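Local coordinates for transcriptional regulator, LacI family protein (Rhodococcus jostii, PDB 3K9C) that probably binds regulatory DNA and controls transcription as a LacI-family regulator, with a periplasmic-binding-protein-like domain that may sense a small-molecule effector, at residues R13-F19 / C67-L73; A36-R40 / A244-D249; P90-V94 / V103-R107; V217-D222 / M233-Q238. All coordinates share one frame. Residues are numbered along the deposited sequence.

Contact 1 of 4, residues R13-F19 / C67-L73; sequences RLLGVVF and CEAAILL
Strands 13-19 and 69-73 pair in parallel, axes 4.6 Å apart and crossing at -21°, with Gly16, Val17 and Val18 level with Ala70, Ile71 and Leu72. The backbone bonds are Glu68 N to Leu14 O, Gly16 N to Ala69 O, Val18 N to Ile71 O and Leu73 N to Val18 O (each 2.9 Å), and Ile71 N to Gly16 O (2.7 Å). The chain turns a corner at Glu68. A CB on Gly16 would press against Cys67 SG. Among apolar contacts, Val18 (t) sets CG2 3.3 Å from Leu72 CD2 on one face; on the other, Leu15 CD2 lies 3.6 Å from Ala69 CB and Val17 CG1 4.2 Å from Leu73 CG. A salt bridge of Arg13 with Glu68 lies at the N-terminal end of the ladder, Arg13 NE reaching Glu68 OE1 at 3.1 Å in a weak hydrogen bond. Helix 55-63 covers the Val18 face and helices 24-39 and 240-255 the other, the layering of the Rossmann-like, periplasmic-binding-protein fold of LacI regulators.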
# COMPACT_ATOMS: atom_id res chain seq x y z
N ARG B 13 6.21 -24.63 -13.45
CA ARG B 13 6.18 -24.94 -12.02
C ARG B 13 5.76 -23.75 -11.16
O ARG B 13 6.28 -22.64 -11.33
CB ARG B 13 7.56 -25.47 -11.60
CG ARG B 13 8.16 -26.43 -12.64
CD ARG B 13 9.40 -27.14 -12.14
NE ARG B 13 9.09 -28.22 -11.20
CZ ARG B 13 8.33 -29.27 -11.49
NH1 ARG B 13 7.79 -29.41 -12.70
NH2 ARG B 13 8.11 -30.20 -10.57
N LEU B 14 4.83 -23.99 -10.24
CA LEU B 14 4.29 -22.95 -9.38
C LEU B 14 4.77 -22.92 -7.94
O LEU B 14 4.93 -23.96 -7.30
CB LEU B 14 2.76 -23.05 -9.33
CG LEU B 14 1.92 -22.96 -10.60
CD1 LEU B 14 2.23 -21.67 -11.34
CD2 LEU B 14 2.20 -24.17 -11.48
N LEU B 15 4.97 -21.71 -7.44
CA LEU B 15 5.35 -21.48 -6.06
C LEU B 15 4.22 -20.63 -5.48
O LEU B 15 3.87 -19.58 -6.03
CB LEU B 15 6.67 -20.74 -5.94
CG LEU B 15 7.94 -21.59 -6.12
CD1 LEU B 15 9.15 -20.76 -5.70
CD2 LEU B 15 7.85 -22.85 -5.28
N GLY B 16 3.63 -21.10 -4.38
CA GLY B 16 2.54 -20.36 -3.77
C GLY B 16 3.04 -19.32 -2.79
O GLY B 16 3.95 -19.58 -2.01
N VAL B 17 2.45 -18.14 -2.84
CA VAL B 17 2.85 -17.07 -1.93
C VAL B 17 1.65 -16.42 -1.23
O VAL B 17 0.79 -15.84 -1.89
CB VAL B 17 3.64 -15.96 -2.68
CG1 VAL B 17 4.05 -14.86 -1.71
CG2 VAL B 17 4.86 -16.56 -3.34
N VAL B 18 1.59 -16.53 0.09
CA VAL B 18 0.51 -15.91 0.86
C VAL B 18 1.05 -14.58 1.40
O VAL B 18 2.14 -14.54 1.98
CB VAL B 18 0.08 -16.83 2.03
CG1 VAL B 18 -1.04 -16.20 2.84
CG2 VAL B 18 -0.38 -18.18 1.48
N PHE B 19 0.32 -13.48 1.21
CA PHE B 19 0.78 -12.16 1.69
C PHE B 19 -0.38 -11.23 2.04
O PHE B 19 -1.50 -11.41 1.57
CB PHE B 19 1.64 -11.48 0.61
CG PHE B 19 0.84 -10.84 -0.47
CD1 PHE B 19 0.72 -9.46 -0.55
CD2 PHE B 19 0.17 -11.62 -1.41
CE1 PHE B 19 -0.05 -8.86 -1.54
CE2 PHE B 19 -0.59 -11.03 -2.41
CZ PHE B 19 -0.70 -9.65 -2.48
N CYS B 67 0.71 -25.89 -6.50
CA CYS B 67 1.87 -25.26 -5.88
C CYS B 67 2.81 -26.34 -5.34
O CYS B 67 2.39 -27.23 -4.60
CB CYS B 67 1.44 -24.35 -4.72
SG CYS B 67 0.29 -23.04 -5.18
N GLU B 68 4.09 -26.25 -5.71
CA GLU B 68 5.10 -27.21 -5.27
C GLU B 68 5.68 -26.80 -3.93
O GLU B 68 6.51 -27.50 -3.35
CB GLU B 68 6.22 -27.31 -6.30
CG GLU B 68 5.82 -28.03 -7.57
CD GLU B 68 6.92 -28.00 -8.61
OE1 GLU B 68 8.09 -28.29 -8.25
OE2 GLU B 68 6.62 -27.69 -9.78
N ALA B 69 5.23 -25.66 -3.43
CA ALA B 69 5.68 -25.14 -2.16
C ALA B 69 4.80 -23.96 -1.79
O ALA B 69 4.18 -23.34 -2.66
CB ALA B 69 7.14 -24.71 -2.25
N ALA B 70 4.74 -23.66 -0.50
CA ALA B 70 3.96 -22.54 -0.01
C ALA B 70 4.86 -21.65 0.82
O ALA B 70 5.44 -22.09 1.81
CB ALA B 70 2.78 -23.04 0.83
N ILE B 71 4.99 -20.40 0.39
CA ILE B 71 5.78 -19.40 1.09
C ILE B 71 4.80 -18.42 1.75
O ILE B 71 4.07 -17.70 1.07
CB ILE B 71 6.67 -18.62 0.11
CG1 ILE B 71 7.70 -19.57 -0.52
CG2 ILE B 71 7.35 -17.46 0.82
CD1 ILE B 71 8.46 -18.96 -1.66
N LEU B 72 4.79 -18.41 3.08
CA LEU B 72 3.88 -17.53 3.83
C LEU B 72 4.61 -16.31 4.39
O LEU B 72 5.50 -16.44 5.23
CB LEU B 72 3.22 -18.31 4.98
CG LEU B 72 2.62 -19.70 4.71
CD1 LEU B 72 1.91 -20.19 5.97
CD2 LEU B 72 1.65 -19.65 3.55
N LEU B 73 4.22 -15.12 3.93
CA LEU B 73 4.85 -13.90 4.43
C LEU B 73 4.22 -13.44 5.75
O LEU B 73 3.03 -13.16 5.81
CB LEU B 73 4.75 -12.79 3.39
CG LEU B 73 5.19 -13.10 1.96
CD1 LEU B 73 5.32 -11.79 1.17
CD2 LEU B 73 6.52 -13.84 1.97

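Contact 2 of 4, residues A36-R40 / A244-D249; sequences AATRR and AEAAVD
In the alpha/beta sandwich of a periplasmic-binding-protein-like subdomain, helices on one side of the sheet pack against one another as well as against the strands. Here the C-terminal end of helix 24-39 meets the middle of helix 240-255, two elements far apart in sequence. Both segments are helical, except that Arg40 (phi/psi -102/3) has left the helix, its N bonded to Ala37 O at 3.0 Å. Ala36 and Ala37 present little bulk, so the helices come close: the CA atoms of Ala36 and Glu245 are 5.2 Å apart, those of Ala37 and Val248 6.4 Å.

Along 244-249, Ala244 comes first, its carbonyl O 4.2 Å from Ala36 CB, while its side chain touches Gln32 and Ile33 one turn earlier in helix 24-39. Glu245 offers its CA to Ala36 CB at 3.8 Å and, through an m, t side chain, extends to Arg39, where NH2 donates to Glu245 OE1 at 3.1 Å in a salt bridge. The Ala247 side chain packs on Leu92 and Val94 of strand 91-94. Val248, in the t rotamer, fills the apolar centre, CG2 being 3.9 Å from Ala36 CB and CG1 4.2 Å from Arg40 CG. Asp249 closes the series with a second salt bridge: Arg40, m at chi1 and chi2, places NE and NH2 each 3.0 Å from Asp249 OD1, each a weak, bent hydrogen bond.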
# COMPACT_ATOMS: atom_id res chain seq x y z
N ALA B 36 12.88 -13.30 -8.37
CA ALA B 36 13.76 -14.41 -8.03
C ALA B 36 13.19 -15.70 -8.63
O ALA B 36 13.93 -16.54 -9.18
CB ALA B 36 13.89 -14.55 -6.52
N ALA B 37 11.88 -15.84 -8.54
CA ALA B 37 11.17 -17.00 -9.06
C ALA B 37 11.44 -17.17 -10.56
O ALA B 37 11.78 -18.27 -11.02
CB ALA B 37 9.68 -16.85 -8.82
N THR B 38 11.27 -16.09 -11.31
CA THR B 38 11.48 -16.10 -12.75
C THR B 38 12.92 -16.48 -13.10
O THR B 38 13.15 -17.24 -14.04
CB THR B 38 11.18 -14.72 -13.35
OG1 THR B 38 9.79 -14.44 -13.21
CG2 THR B 38 11.55 -14.70 -14.83
N ARG B 39 13.87 -15.96 -12.35
CA ARG B 39 15.27 -16.28 -12.62
C ARG B 39 15.52 -17.77 -12.46
O ARG B 39 16.47 -18.31 -13.04
CB ARG B 39 16.19 -15.47 -11.68
CG ARG B 39 16.21 -13.96 -11.99
CD ARG B 39 17.43 -13.27 -11.39
NE ARG B 39 17.37 -13.19 -9.93
CZ ARG B 39 16.64 -12.31 -9.26
NH1 ARG B 39 15.90 -11.42 -9.91
NH2 ARG B 39 16.66 -12.31 -7.93
N ARG B 40 14.67 -18.45 -11.70
CA ARG B 40 14.83 -19.89 -11.48
C ARG B 40 13.88 -20.72 -12.33
O ARG B 40 13.85 -21.94 -12.22
CB ARG B 40 14.62 -20.23 -10.00
CG ARG B 40 15.39 -19.36 -9.04
CD ARG B 40 16.89 -19.57 -9.14
NE ARG B 40 17.38 -20.45 -8.08
CZ ARG B 40 17.18 -21.76 -8.03
NH1 ARG B 40 16.48 -22.36 -8.99
NH2 ARG B 40 17.66 -22.48 -7.02
N ALA B 244 13.99 -12.25 -0.49
CA ALA B 244 13.12 -12.90 -1.47
C ALA B 244 13.85 -14.04 -2.18
O ALA B 244 13.30 -15.12 -2.37
CB ALA B 244 12.64 -11.88 -2.50
N GLU B 245 15.10 -13.80 -2.59
CA GLU B 245 15.89 -14.82 -3.27
C GLU B 245 16.13 -16.01 -2.36
O GLU B 245 16.08 -17.16 -2.80
CB GLU B 245 17.25 -14.26 -3.72
CG GLU B 245 17.18 -13.08 -4.66
CD GLU B 245 18.49 -12.85 -5.40
OE1 GLU B 245 18.86 -13.72 -6.22
OE2 GLU B 245 19.15 -11.81 -5.17
N ALA B 246 16.40 -15.73 -1.09
CA ALA B 246 16.66 -16.77 -0.10
C ALA B 246 15.41 -17.60 0.16
O ALA B 246 15.48 -18.83 0.31
CB ALA B 246 17.15 -16.15 1.18
N ALA B 247 14.25 -16.94 0.20
CA ALA B 247 13.00 -17.64 0.43
C ALA B 247 12.71 -18.59 -0.75
O ALA B 247 12.32 -19.74 -0.54
CB ALA B 247 11.86 -16.63 0.60
N VAL B 248 12.91 -18.09 -1.97
CA VAL B 248 12.68 -18.91 -3.16
C VAL B 248 13.64 -20.10 -3.20
O VAL B 248 13.22 -21.23 -3.48
CB VAL B 248 12.83 -18.08 -4.48
CG1 VAL B 248 12.92 -19.01 -5.69
CG2 VAL B 248 11.63 -17.16 -4.65
N ASP B 249 14.93 -19.87 -2.93
CA ASP B 249 15.93 -20.94 -2.93
C ASP B 249 15.63 -21.96 -1.84
O ASP B 249 15.77 -23.16 -2.06
CB ASP B 249 17.34 -20.39 -2.73
CG ASP B 249 17.86 -19.66 -3.95
OD1 ASP B 249 17.68 -20.18 -5.08
OD2 ASP B 249 18.46 -18.57 -3.80

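Contact 3 of 4, residues P90-V94 / V103-R107; sequences PALVV and VGAVR
Val106, Val93 and Leu92 lose the most surface where strands 91-94 and 104-107 pair in parallel, axes 4.4 Å apart and crossing at -20°, in the register Leu92-Gly104, Val93-Ala105, Val94-Val106. Val106 (t) gives up the largest area; its CG2 meets Leu92 CD2 at 4.0 Å, Leu92 being t at both chi angles, on the face covered by helix 240-255. The CA atoms of Leu92 and Gly104 are 4.3 Å apart, and a CB on Gly104 would sit tightly against Leu92 CD1. Val93 (m) occupies the other face, with CG2 3.6 Å from Ala105 CB and CG1 4.2 Å from Val103 CG1, under Leu82 of helix 79-86. Its backbone is equally engaged: Val93 N donates to Gly104 O (2.9 Å) and Val93 O accepts from Val106 N (3.1 Å), while Gly104 N donates to Ala91 O (3.1 Å). With backbone polarity met by this ladder and by the one to strand 67-73, and both faces aliphatic, the chemistry implies an interior sheet position between helical layers.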
# COMPACT_ATOMS: atom_id res chain seq x y z
N PRO B 90 5.58 -28.76 0.88
CA PRO B 90 6.71 -28.14 1.58
C PRO B 90 6.34 -26.68 1.85
O PRO B 90 5.75 -26.02 0.99
CB PRO B 90 7.85 -28.29 0.58
CG PRO B 90 7.51 -29.58 -0.11
CD PRO B 90 6.03 -29.44 -0.35
N ALA B 91 6.67 -26.19 3.04
CA ALA B 91 6.33 -24.82 3.41
C ALA B 91 7.49 -24.06 4.05
O ALA B 91 8.34 -24.65 4.72
CB ALA B 91 5.12 -24.82 4.34
N LEU B 92 7.49 -22.75 3.85
CA LEU B 92 8.51 -21.86 4.38
C LEU B 92 7.87 -20.52 4.75
O LEU B 92 7.12 -19.93 3.96
CB LEU B 92 9.62 -21.65 3.34
CG LEU B 92 10.85 -20.82 3.70
CD1 LEU B 92 12.04 -21.32 2.88
CD2 LEU B 92 10.61 -19.34 3.44
N VAL B 93 8.16 -20.04 5.95
CA VAL B 93 7.63 -18.77 6.41
C VAL B 93 8.70 -17.69 6.27
O VAL B 93 9.90 -17.98 6.33
CB VAL B 93 7.19 -18.84 7.90
CG1 VAL B 93 6.17 -19.96 8.08
CG2 VAL B 93 8.41 -19.07 8.79
N VAL B 94 8.26 -16.45 6.07
CA VAL B 94 9.17 -15.33 5.93
C VAL B 94 8.91 -14.27 6.99
O VAL B 94 7.77 -14.03 7.38
CB VAL B 94 9.04 -14.67 4.55
CG1 VAL B 94 9.97 -13.48 4.45
CG2 VAL B 94 9.37 -15.66 3.45
N VAL B 103 9.56 -27.09 8.65
CA VAL B 103 9.05 -25.87 8.04
C VAL B 103 10.18 -24.86 8.02
O VAL B 103 10.64 -24.41 9.07
CB VAL B 103 7.86 -25.27 8.84
CG1 VAL B 103 7.41 -23.96 8.19
CG2 VAL B 103 6.70 -26.25 8.86
N GLY B 104 10.64 -24.51 6.82
CA GLY B 104 11.74 -23.56 6.70
C GLY B 104 11.36 -22.12 6.99
O GLY B 104 10.19 -21.76 7.01
N ALA B 105 12.37 -21.29 7.21
CA ALA B 105 12.13 -19.88 7.49
C ALA B 105 13.29 -19.04 7.00
O ALA B 105 14.44 -19.48 7.00
CB ALA B 105 11.93 -19.67 8.97
N VAL B 106 12.96 -17.83 6.57
CA VAL B 106 13.92 -16.85 6.09
C VAL B 106 13.45 -15.55 6.72
O VAL B 106 12.40 -15.00 6.35
CB VAL B 106 13.88 -16.75 4.55
CG1 VAL B 106 14.73 -15.58 4.09
CG2 VAL B 106 14.40 -18.05 3.93
N ARG B 107 14.22 -15.06 7.69
CA ARG B 107 13.87 -13.85 8.42
C ARG B 107 15.08 -12.99 8.74
O ARG B 107 16.23 -13.44 8.64
CB ARG B 107 13.17 -14.25 9.73
CG ARG B 107 14.03 -15.15 10.61
CD ARG B 107 13.19 -16.01 11.53
NE ARG B 107 13.98 -16.88 12.38
CZ ARG B 107 14.67 -16.48 13.45
NH1 ARG B 107 14.65 -15.21 13.82
NH2 ARG B 107 15.38 -17.36 14.15

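Contact 4 of 4, residues V217-D222 / M233-Q238; sequences VVGYDD and MTTISQ. With GOL (glycerol), chain D.
The two segments run in roughly the same sense, end-to-end directions 46° apart, with the CA atoms of Gly219 and Thr235 4.4 Å apart and those of Tyr220 and Ile236 4.6 Å. Only 217-218 and 235-237 are strand; beyond Gly219 the first segment turns, with positive phi at Asp221 (116°) and Asp222 (58°). Gly219 N donates to Thr234 O (2.9 Å) and Asp221 N to Ile236 O (2.7 Å). Side chains build on this frame. Ile236 (m, t) lies over the Tyr220 ring in a CH-pi contact, CB 3.8 Å from its centroid. Gln238 NE2 donates to Asp221 OD1 at 2.8 Å, and a water joins Gln238 OE1 to Tyr220 OH, 3.0 Å from each. Glycerol, probably from the crystallisation liquor, donates from O3 to Asp221 OD2 (2.6 Å) and accepts at O1 from Gln238 NE2 (3.2 Å); Arg143 also binds it and forms a cation-pi pair with Tyr220. A polyol held by Asp221, Gln238 and Arg143 is consistent with the effector cleft between the lobes of LacI-family regulators.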
# COMPACT_ATOMS: atom_id res chain seq x y z
N VAL B 217 13.32 10.13 14.75
CA VAL B 217 12.46 8.99 14.53
C VAL B 217 13.14 7.97 13.62
O VAL B 217 13.79 8.35 12.65
CB VAL B 217 11.12 9.42 13.84
CG1 VAL B 217 10.18 8.21 13.69
CG2 VAL B 217 10.45 10.51 14.65
N VAL B 218 13.00 6.69 13.95
CA VAL B 218 13.57 5.61 13.16
C VAL B 218 12.46 4.59 12.85
O VAL B 218 11.68 4.22 13.73
CB VAL B 218 14.68 4.86 13.92
CG1 VAL B 218 15.19 3.71 13.08
CG2 VAL B 218 15.81 5.81 14.26
N GLY B 219 12.41 4.13 11.60
CA GLY B 219 11.41 3.15 11.22
C GLY B 219 12.06 1.79 11.07
O GLY B 219 13.15 1.56 11.59
N TYR B 220 11.40 0.89 10.36
CA TYR B 220 11.94 -0.44 10.13
C TYR B 220 11.29 -1.02 8.87
O TYR B 220 10.08 -0.89 8.68
CB TYR B 220 11.66 -1.33 11.36
CG TYR B 220 12.67 -2.44 11.56
CD1 TYR B 220 13.56 -2.41 12.64
CD2 TYR B 220 12.72 -3.53 10.70
CE1 TYR B 220 14.48 -3.45 12.84
CE2 TYR B 220 13.64 -4.57 10.89
CZ TYR B 220 14.51 -4.52 11.96
OH TYR B 220 15.44 -5.52 12.13
N ASP B 221 12.13 -1.64 8.03
CA ASP B 221 11.78 -2.29 6.76
C ASP B 221 12.39 -1.67 5.51
O ASP B 221 12.68 -2.38 4.54
CB ASP B 221 10.25 -2.35 6.54
CG ASP B 221 9.55 -3.33 7.47
OD1 ASP B 221 10.23 -4.18 8.09
OD2 ASP B 221 8.32 -3.24 7.58
N ASP B 222 12.58 -0.35 5.53
CA ASP B 222 13.10 0.41 4.38
C ASP B 222 12.15 0.15 3.22
O ASP B 222 12.56 -0.28 2.14
CB ASP B 222 14.53 -0.02 4.00
CG ASP B 222 15.18 0.95 3.00
OD1 ASP B 222 14.82 2.14 3.00
OD2 ASP B 222 16.06 0.52 2.22
N MSE B 233 12.80 9.00 5.63
CA MSE B 233 12.85 8.32 6.91
C MSE B 233 14.06 7.41 7.17
O MSE B 233 14.38 6.53 6.36
CB MSE B 233 11.56 7.50 7.04
CG MSE B 233 11.29 6.91 8.40
SE MSE B 233 9.84 5.67 8.12
CE MSE B 233 8.42 6.97 8.04
N THR B 234 14.73 7.66 8.28
CA THR B 234 15.87 6.83 8.69
C THR B 234 15.18 5.53 9.09
O THR B 234 14.17 5.55 9.81
CB THR B 234 16.60 7.44 9.91
OG1 THR B 234 17.24 8.66 9.52
CG2 THR B 234 17.63 6.47 10.47
N THR B 235 15.71 4.41 8.62
CA THR B 235 15.08 3.12 8.88
C THR B 235 16.08 1.97 8.86
O THR B 235 17.26 2.17 8.58
CB THR B 235 13.99 2.85 7.81
OG1 THR B 235 13.22 1.71 8.18
CG2 THR B 235 14.64 2.60 6.46
N ILE B 236 15.60 0.77 9.15
CA ILE B 236 16.42 -0.42 9.16
C ILE B 236 15.99 -1.35 8.03
O ILE B 236 14.85 -1.81 8.00
CB ILE B 236 16.29 -1.17 10.50
CG1 ILE B 236 16.87 -0.31 11.61
CG2 ILE B 236 16.99 -2.51 10.42
CD1 ILE B 236 16.52 -0.80 12.96
N SER B 237 16.91 -1.61 7.11
CA SER B 237 16.61 -2.48 5.98
C SER B 237 16.73 -3.95 6.31
O SER B 237 17.60 -4.35 7.08
CB SER B 237 17.52 -2.17 4.79
OG SER B 237 17.42 -3.19 3.81
N GLN B 238 15.86 -4.74 5.71
CA GLN B 238 15.87 -6.19 5.88
C GLN B 238 16.35 -6.79 4.58
O GLN B 238 16.41 -8.02 4.43
CB GLN B 238 14.46 -6.69 6.18
CG GLN B 238 13.85 -6.12 7.43
CD GLN B 238 12.86 -7.08 8.04
OE1 GLN B 238 13.21 -8.21 8.40
NE2 GLN B 238 11.61 -6.65 8.16
C1 GOL D . 8.41 -7.40 10.06
O1 GOL D . 9.14 -8.19 9.40
C2 GOL D . 8.05 -6.29 9.23
O2 GOL D . 8.72 -5.50 9.98
C3 GOL D . 6.66 -5.66 9.09
O3 GOL D . 6.35 -4.69 8.36
O HOH W 1 15.10 -8.10 10.67
O HOH W 2 16.73 -1.85 1.78

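From the N terminus, strand 13-20 leads through helix 24-39, strand 42-49 and helix 55-63 before contact 1 closes the first loop. Contact 3 follows in series, a short closure of eight intervening residues, and adjoins contact 1 because strands 67-73 and 91-94 are neighbours in the same sheet. Contact 2 opens between the two segments of contact 1, so these cross; its long loop, completed by helix 240-255, encloses contacts 3 and 4. That helix packs on both strand pairs, Val248 meeting Leu15 and Ala247 meeting Leu92. Contact 4, about 27 Å from contact 1 between centres, joins the four-stranded sheet to strand 235-237, an edge strand of the larger sheet.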